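PDB 3W0K: bifunctional endomannanase/endoglucanase from Caldanaerobius polysaccharolyticus, which probably hydrolyses beta-linked mannan and cellulose chains from within, as a glycoside hydrolase of family 5. Local coordinates for residues A[232-244]-A[275-287]. Numbering follows the deposited sequence.
Sequences WNKDTLREYYKPW and EDVLSLYKEFEWG
Segments 234-244 and 275-284, both helical, pack through Leu237, Arg238 and Leu280. Their axes come within 10.0 Å and cross at -49°, both running broadly the same way. Leu280 is a knob in a hole formed by Lys234, Leu237, Arg238 and Tyr241. Its CD1 meets Leu237 CB at 3.6 Å, while CD2 lies over the centre of one face of the Arg238 guanidinium. Arg238 grips Glu283 end-on in a two-nitrogen salt bridge, NH2 to OE1 at 2.8 Å on the syn lone pair and NH1 to OE2 at 3.0 Å. A leucine in place of Arg238 would probably leave the Glu283 carboxylate without its charged mate and Leu280 CD2 without its flat cover. Lys234 has CG anti to the backbone N (chi1 -165°) and runs extended from there, which brings NZ within 3.0 Å of Ser279 OG, a hydrogen bond. A water links NZ to Glu283 OE1. Helices 234-249 and 267-284 are neighbours outside the eight-stranded TIM barrel, flanking strand 254-259 in sequence. Deeper in, Tyr281 OH donates to Tyr241 OH at 2.8 Å, and Tyr241 OH also hydrogen-bonds to Arg196 O. Trp286 turns its edge to one Tyr241 face, planes at 87°; its NE1 bonds to Gln248. A Schellman motif with Glu285 at C-prime ends helix 267-284.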
loop_
_atom_site.group_PDB
_atom_site.type_symbol
_atom_site.label_atom_id
_atom_site.label_comp_id
_atom_site.label_asym_id
_atom_site.label_seq_id
_atom_site.Cartn_x
_atom_site.Cartn_y
_atom_site.Cartn_z
ATOM N N TRP A 232 0.218 -23.269 5.912
ATOM C CA TRP A 232 -0.639 -22.122 5.639
ATOM C C TRP A 232 -2.008 -22.459 5.062
ATOM O O TRP A 232 -2.124 -23.117 4.029
ATOM C CB TRP A 232 0.073 -21.115 4.729
ATOM C CG TRP A 232 1.115 -20.311 5.442
ATOM C CD1 TRP A 232 2.408 -20.674 5.682
ATOM C CD2 TRP A 232 0.946 -19.013 6.025
ATOM N NE1 TRP A 232 3.056 -19.684 6.382
ATOM C CE2 TRP A 232 2.183 -18.653 6.606
ATOM C CE3 TRP A 232 -0.131 -18.119 6.116
ATOM C CZ2 TRP A 232 2.374 -17.436 7.272
ATOM C CZ3 TRP A 232 0.058 -16.910 6.778
ATOM C CH2 TRP A 232 1.304 -16.581 7.347
ATOM N N ASN A 233 -3.036 -21.991 5.758
ATOM C CA ASN A 233 -4.431 -22.170 5.368
ATOM C C ASN A 233 -5.218 -21.009 5.970
ATOM O O ASN A 233 -4.620 -20.086 6.532
ATOM C CB ASN A 233 -4.976 -23.527 5.845
ATOM C CG ASN A 233 -4.702 -23.795 7.313
ATOM O OD1 ASN A 233 -4.903 -22.933 8.167
ATOM N ND2 ASN A 233 -4.258 -25.011 7.616
ATOM N N LYS A 234 -6.544 -21.044 5.872
ATOM C CA LYS A 234 -7.354 -19.954 6.410
ATOM C C LYS A 234 -7.156 -19.744 7.913
ATOM O O LYS A 234 -7.145 -18.607 8.386
ATOM C CB LYS A 234 -8.834 -20.158 6.084
ATOM C CG LYS A 234 -9.678 -18.907 6.291
ATOM C CD LYS A 234 -11.103 -19.111 5.811
ATOM C CE LYS A 234 -11.935 -17.862 6.029
ATOM N NZ LYS A 234 -13.323 -18.027 5.522
ATOM N N ASP A 235 -6.981 -20.835 8.658
ATOM C CA ASP A 235 -6.764 -20.743 10.101
ATOM C C ASP A 235 -5.445 -20.034 10.400
ATOM O O ASP A 235 -5.352 -19.263 11.357
ATOM C CB ASP A 235 -6.761 -22.134 10.749
ATOM C CG ASP A 235 -8.158 -22.718 10.902
ATOM O OD1 ASP A 235 -9.148 -21.959 10.847
ATOM O OD2 ASP A 235 -8.264 -23.948 11.101
ATOM N N THR A 236 -4.433 -20.307 9.579
ATOM C CA THR A 236 -3.119 -19.689 9.741
ATOM C C THR A 236 -3.224 -18.196 9.444
ATOM O O THR A 236 -2.569 -17.378 10.091
ATOM C CB THR A 236 -2.077 -20.323 8.804
ATOM O OG1 THR A 236 -2.144 -21.750 8.913
ATOM C CG2 THR A 236 -0.675 -19.874 9.189
ATOM N N LEU A 237 -4.055 -17.845 8.464
ATOM C CA LEU A 237 -4.256 -16.441 8.115
ATOM C C LEU A 237 -4.933 -15.713 9.273
ATOM O O LEU A 237 -4.635 -14.547 9.538
ATOM C CB LEU A 237 -5.079 -16.309 6.831
ATOM C CG LEU A 237 -4.317 -16.587 5.535
ATOM C CD1 LEU A 237 -5.288 -16.774 4.379
ATOM C CD2 LEU A 237 -3.353 -15.436 5.250
ATOM N N ARG A 238 -5.832 -16.403 9.974
ATOM C CA ARG A 238 -6.510 -15.806 11.122
ATOM C C ARG A 238 -5.485 -15.530 12.220
ATOM O O ARG A 238 -5.542 -14.497 12.885
ATOM C CB ARG A 238 -7.609 -16.732 11.655
ATOM C CG ARG A 238 -8.810 -16.878 10.735
ATOM C CD ARG A 238 -9.873 -17.769 11.372
ATOM N NE ARG A 238 -11.047 -17.931 10.520
ATOM C CZ ARG A 238 -12.059 -17.071 10.455
ATOM N NH1 ARG A 238 -12.054 -15.967 11.190
ATOM N NH2 ARG A 238 -13.085 -17.319 9.655
ATOM N N GLU A 239 -4.552 -16.464 12.409
ATOM C CA GLU A 239 -3.501 -16.304 13.412
ATOM C C GLU A 239 -2.642 -15.097 13.046
ATOM O O GLU A 239 -2.309 -14.278 13.902
ATOM C CB GLU A 239 -2.622 -17.552 13.483
ATOM C CG GLU A 239 -3.311 -18.775 14.071
ATOM C CD GLU A 239 -2.385 -19.975 14.167
ATOM O OE1 GLU A 239 -1.230 -19.805 14.621
ATOM O OE2 GLU A 239 -2.813 -21.089 13.791
ATOM N N TYR A 240 -2.329 -14.987 11.760
ATOM C CA TYR A 240 -1.519 -13.893 11.230
ATOM C C TYR A 240 -2.196 -12.538 11.435
ATOM O O TYR A 240 -1.533 -11.542 11.734
ATOM C CB TYR A 240 -1.249 -14.138 9.741
ATOM C CG TYR A 240 -0.673 -12.955 8.999
ATOM C CD1 TYR A 240 0.639 -12.537 9.217
ATOM C CD2 TYR A 240 -1.446 -12.249 8.084
ATOM C CE1 TYR A 240 1.164 -11.439 8.540
ATOM C CE2 TYR A 240 -0.933 -11.152 7.404
ATOM C CZ TYR A 240 0.368 -10.752 7.635
ATOM O OH TYR A 240 0.857 -9.662 6.956
ATOM N N TYR A 241 -3.515 -12.505 11.285
ATOM C CA TYR A 241 -4.267 -11.266 11.445
ATOM C C TYR A 241 -4.765 -10.985 12.860
ATOM O O TYR A 241 -5.250 -9.887 13.131
ATOM C CB TYR A 241 -5.442 -11.224 10.462
ATOM C CG TYR A 241 -5.032 -10.953 9.031
ATOM C CD1 TYR A 241 -4.283 -9.823 8.703
ATOM C CD2 TYR A 241 -5.390 -11.824 8.004
ATOM C CE1 TYR A 241 -3.899 -9.570 7.387
ATOM C CE2 TYR A 241 -5.012 -11.582 6.687
ATOM C CZ TYR A 241 -4.262 -10.453 6.387
ATOM O OH TYR A 241 -3.856 -10.232 5.091
ATOM N N LYS A 242 -4.606 -11.947 13.769
ATOM C CA LYS A 242 -5.075 -11.772 15.144
ATOM C C LYS A 242 -4.613 -10.478 15.824
ATOM O O LYS A 242 -5.427 -9.776 16.420
ATOM C CB LYS A 242 -4.739 -12.990 16.012
ATOM C CG LYS A 242 -5.381 -12.933 17.393
ATOM C CD LYS A 242 -5.088 -14.176 18.213
ATOM C CE LYS A 242 -5.856 -14.156 19.529
ATOM N NZ LYS A 242 -5.554 -12.948 20.352
ATOM N N PRO A 243 -3.309 -10.141 15.741
ATOM C CA PRO A 243 -2.842 -8.904 16.380
ATOM C C PRO A 243 -3.531 -7.665 15.802
ATOM O O PRO A 243 -3.738 -6.669 16.501
ATOM C CB PRO A 243 -1.345 -8.909 16.073
ATOM C CG PRO A 243 -1.018 -10.371 16.019
ATOM C CD PRO A 243 -2.170 -10.906 15.203
ATOM N N TRP A 244 -3.876 -7.733 14.519
ATOM C CA TRP A 244 -4.558 -6.632 13.847
ATOM C C TRP A 244 -6.022 -6.578 14.280
ATOM O O TRP A 244 -6.584 -5.501 14.460
ATOM C CB TRP A 244 -4.438 -6.781 12.330
ATOM C CG TRP A 244 -3.034 -6.587 11.841
ATOM C CD1 TRP A 244 -2.043 -7.523 11.789
ATOM C CD2 TRP A 244 -2.463 -5.369 11.350
ATOM N NE1 TRP A 244 -0.884 -6.962 11.298
ATOM C CE2 TRP A 244 -1.117 -5.641 11.020
ATOM C CE3 TRP A 244 -2.960 -4.073 11.157
ATOM C CZ2 TRP A 244 -0.257 -4.663 10.504
ATOM C CZ3 TRP A 244 -2.106 -3.098 10.645
ATOM C CH2 TRP A 244 -0.768 -3.401 10.324
ATOM N N GLU A 275 -9.755 -16.449 -2.287
ATOM C CA GLU A 275 -11.017 -16.761 -1.634
ATOM C C GLU A 275 -10.896 -16.722 -0.115
ATOM O O GLU A 275 -11.801 -16.245 0.566
ATOM C CB GLU A 275 -11.545 -18.113 -2.113
ATOM C CG GLU A 275 -11.999 -18.081 -3.566
ATOM C CD GLU A 275 -12.322 -19.449 -4.128
ATOM O OE1 GLU A 275 -11.685 -20.441 -3.716
ATOM O OE2 GLU A 275 -13.208 -19.529 -5.005
ATOM N N ASP A 276 -9.761 -17.178 0.408
ATOM C CA ASP A 276 -9.531 -17.162 1.848
ATOM C C ASP A 276 -9.301 -15.758 2.405
ATOM O O ASP A 276 -9.975 -15.353 3.353
ATOM C CB ASP A 276 -8.352 -18.058 2.225
ATOM C CG ASP A 276 -8.743 -19.515 2.380
ATOM O OD1 ASP A 276 -9.945 -19.840 2.278
ATOM O OD2 ASP A 276 -7.838 -20.334 2.624
ATOM N N VAL A 277 -8.356 -15.015 1.828
ATOM C CA VAL A 277 -8.081 -13.669 2.331
ATOM C C VAL A 277 -9.258 -12.721 2.170
ATOM O O VAL A 277 -9.600 -12.004 3.103
ATOM C CB VAL A 277 -6.795 -13.031 1.727
ATOM C CG1 VAL A 277 -5.570 -13.831 2.142
ATOM C CG2 VAL A 277 -6.889 -12.922 0.216
ATOM N N LEU A 278 -9.914 -12.756 1.012
ATOM C CA LEU A 278 -11.058 -11.881 0.777
ATOM C C LEU A 278 -12.244 -12.216 1.684
ATOM O O LEU A 278 -12.910 -11.310 2.187
ATOM C CB LEU A 278 -11.462 -11.897 -0.700
ATOM C CG LEU A 278 -10.492 -11.159 -1.629
ATOM C CD1 LEU A 278 -10.827 -11.445 -3.082
ATOM C CD2 LEU A 278 -10.539 -9.662 -1.351
ATOM N N SER A 279 -12.495 -13.506 1.917
ATOM C CA SER A 279 -13.598 -13.899 2.799
ATOM C C SER A 279 -13.297 -13.423 4.219
ATOM O O SER A 279 -14.205 -13.055 4.963
ATOM C CB SER A 279 -13.847 -15.415 2.763
ATOM O OG SER A 279 -12.742 -16.152 3.246
ATOM N N LEU A 280 -12.017 -13.413 4.587
ATOM C CA LEU A 280 -11.614 -12.931 5.903
ATOM C C LEU A 280 -11.834 -11.424 5.983
ATOM O O LEU A 280 -12.316 -10.918 6.991
ATOM C CB LEU A 280 -10.145 -13.253 6.184
ATOM C CG LEU A 280 -9.846 -14.677 6.648
ATOM C CD1 LEU A 280 -8.356 -14.852 6.841
ATOM C CD2 LEU A 280 -10.588 -14.953 7.954
ATOM N N TYR A 281 -11.484 -10.707 4.916
ATOM C CA TYR A 281 -11.666 -9.257 4.900
ATOM C C TYR A 281 -13.146 -8.895 5.020
ATOM O O TYR A 281 -13.499 -7.935 5.702
ATOM C CB TYR A 281 -11.072 -8.639 3.629
ATOM C CG TYR A 281 -9.575 -8.819 3.480
ATOM C CD1 TYR A 281 -8.770 -9.158 4.572
ATOM C CD2 TYR A 281 -8.967 -8.672 2.237
ATOM C CE1 TYR A 281 -7.394 -9.349 4.422
ATOM C CE2 TYR A 281 -7.598 -8.857 2.075
ATOM C CZ TYR A 281 -6.819 -9.197 3.168
ATOM O OH TYR A 281 -5.471 -9.398 2.989
ATOM N N LYS A 282 -14.008 -9.688 4.386
ATOM C CA LYS A 282 -15.447 -9.454 4.446
ATOM C C LYS A 282 -15.948 -9.683 5.871
ATOM O O LYS A 282 -16.713 -8.877 6.407
ATOM C CB LYS A 282 -16.189 -10.383 3.483
ATOM C CG LYS A 282 -17.677 -10.074 3.380
ATOM C CD LYS A 282 -18.374 -10.988 2.396
ATOM C CE LYS A 282 -19.825 -10.576 2.209
ATOM N NZ LYS A 282 -20.527 -11.456 1.236
ATOM N N GLU A 283 -15.486 -10.768 6.485
ATOM C CA GLU A 283 -15.871 -11.108 7.855
ATOM C C GLU A 283 -15.409 -10.036 8.841
ATOM O O GLU A 283 -16.152 -9.649 9.748
ATOM C CB GLU A 283 -15.269 -12.460 8.248
ATOM C CG GLU A 283 -15.598 -12.895 9.672
ATOM C CD GLU A 283 -14.920 -14.191 10.068
ATOM O OE1 GLU A 283 -14.768 -15.080 9.206
ATOM O OE2 GLU A 283 -14.541 -14.321 11.250
ATOM N N PHE A 284 -14.184 -9.553 8.643
ATOM C CA PHE A 284 -13.591 -8.529 9.502
ATOM C C PHE A 284 -14.123 -7.138 9.177
ATOM O O PHE A 284 -13.937 -6.199 9.956
ATOM C CB PHE A 284 -12.066 -8.500 9.332
ATOM C CG PHE A 284 -11.363 -9.777 9.717
ATOM C CD1 PHE A 284 -11.999 -10.761 10.472
ATOM C CD2 PHE A 284 -10.043 -9.985 9.330
ATOM C CE1 PHE A 284 -11.328 -11.926 10.836
ATOM C CE2 PHE A 284 -9.364 -11.145 9.688
ATOM C CZ PHE A 284 -10.009 -12.118 10.443
ATOM N N GLU A 285 -14.774 -7.016 8.020
ATOM C CA GLU A 285 -15.315 -5.751 7.528
ATOM C C GLU A 285 -14.171 -4.779 7.232
ATOM O O GLU A 285 -14.213 -3.603 7.597
ATOM C CB GLU A 285 -16.323 -5.147 8.512
ATOM C CG GLU A 285 -17.602 -5.968 8.647
ATOM C CD GLU A 285 -18.676 -5.280 9.475
ATOM O OE1 GLU A 285 -18.559 -4.064 9.740
ATOM O OE2 GLU A 285 -19.652 -5.963 9.857
ATOM N N TRP A 286 -13.140 -5.304 6.578
ATOM C CA TRP A 286 -11.969 -4.522 6.207
ATOM C C TRP A 286 -11.987 -4.142 4.738
ATOM O O TRP A 286 -12.353 -4.949 3.878
ATOM C CB TRP A 286 -10.688 -5.324 6.424
ATOM C CG TRP A 286 -10.283 -5.568 7.839
ATOM C CD1 TRP A 286 -10.881 -5.098 8.970
ATOM C CD2 TRP A 286 -9.157 -6.341 8.267
ATOM N NE1 TRP A 286 -10.195 -5.532 10.082
ATOM C CE2 TRP A 286 -9.132 -6.298 9.677
ATOM C CE3 TRP A 286 -8.165 -7.068 7.593
ATOM C CZ2 TRP A 286 -8.152 -6.955 10.429
ATOM C CZ3 TRP A 286 -7.190 -7.724 8.340
ATOM C CH2 TRP A 286 -7.193 -7.660 9.746
ATOM N N GLY A 287 -11.551 -2.920 4.459
ATOM C CA GLY A 287 -11.443 -2.465 3.088
ATOM C C GLY A 287 -10.114 -3.003 2.585
ATOM O O GLY A 287 -9.240 -3.367 3.383
HETATM O O HOH W 1 -7.633 -22.768 3.865
HETATM O O HOH W 2 -14.567 -15.686 6.496
#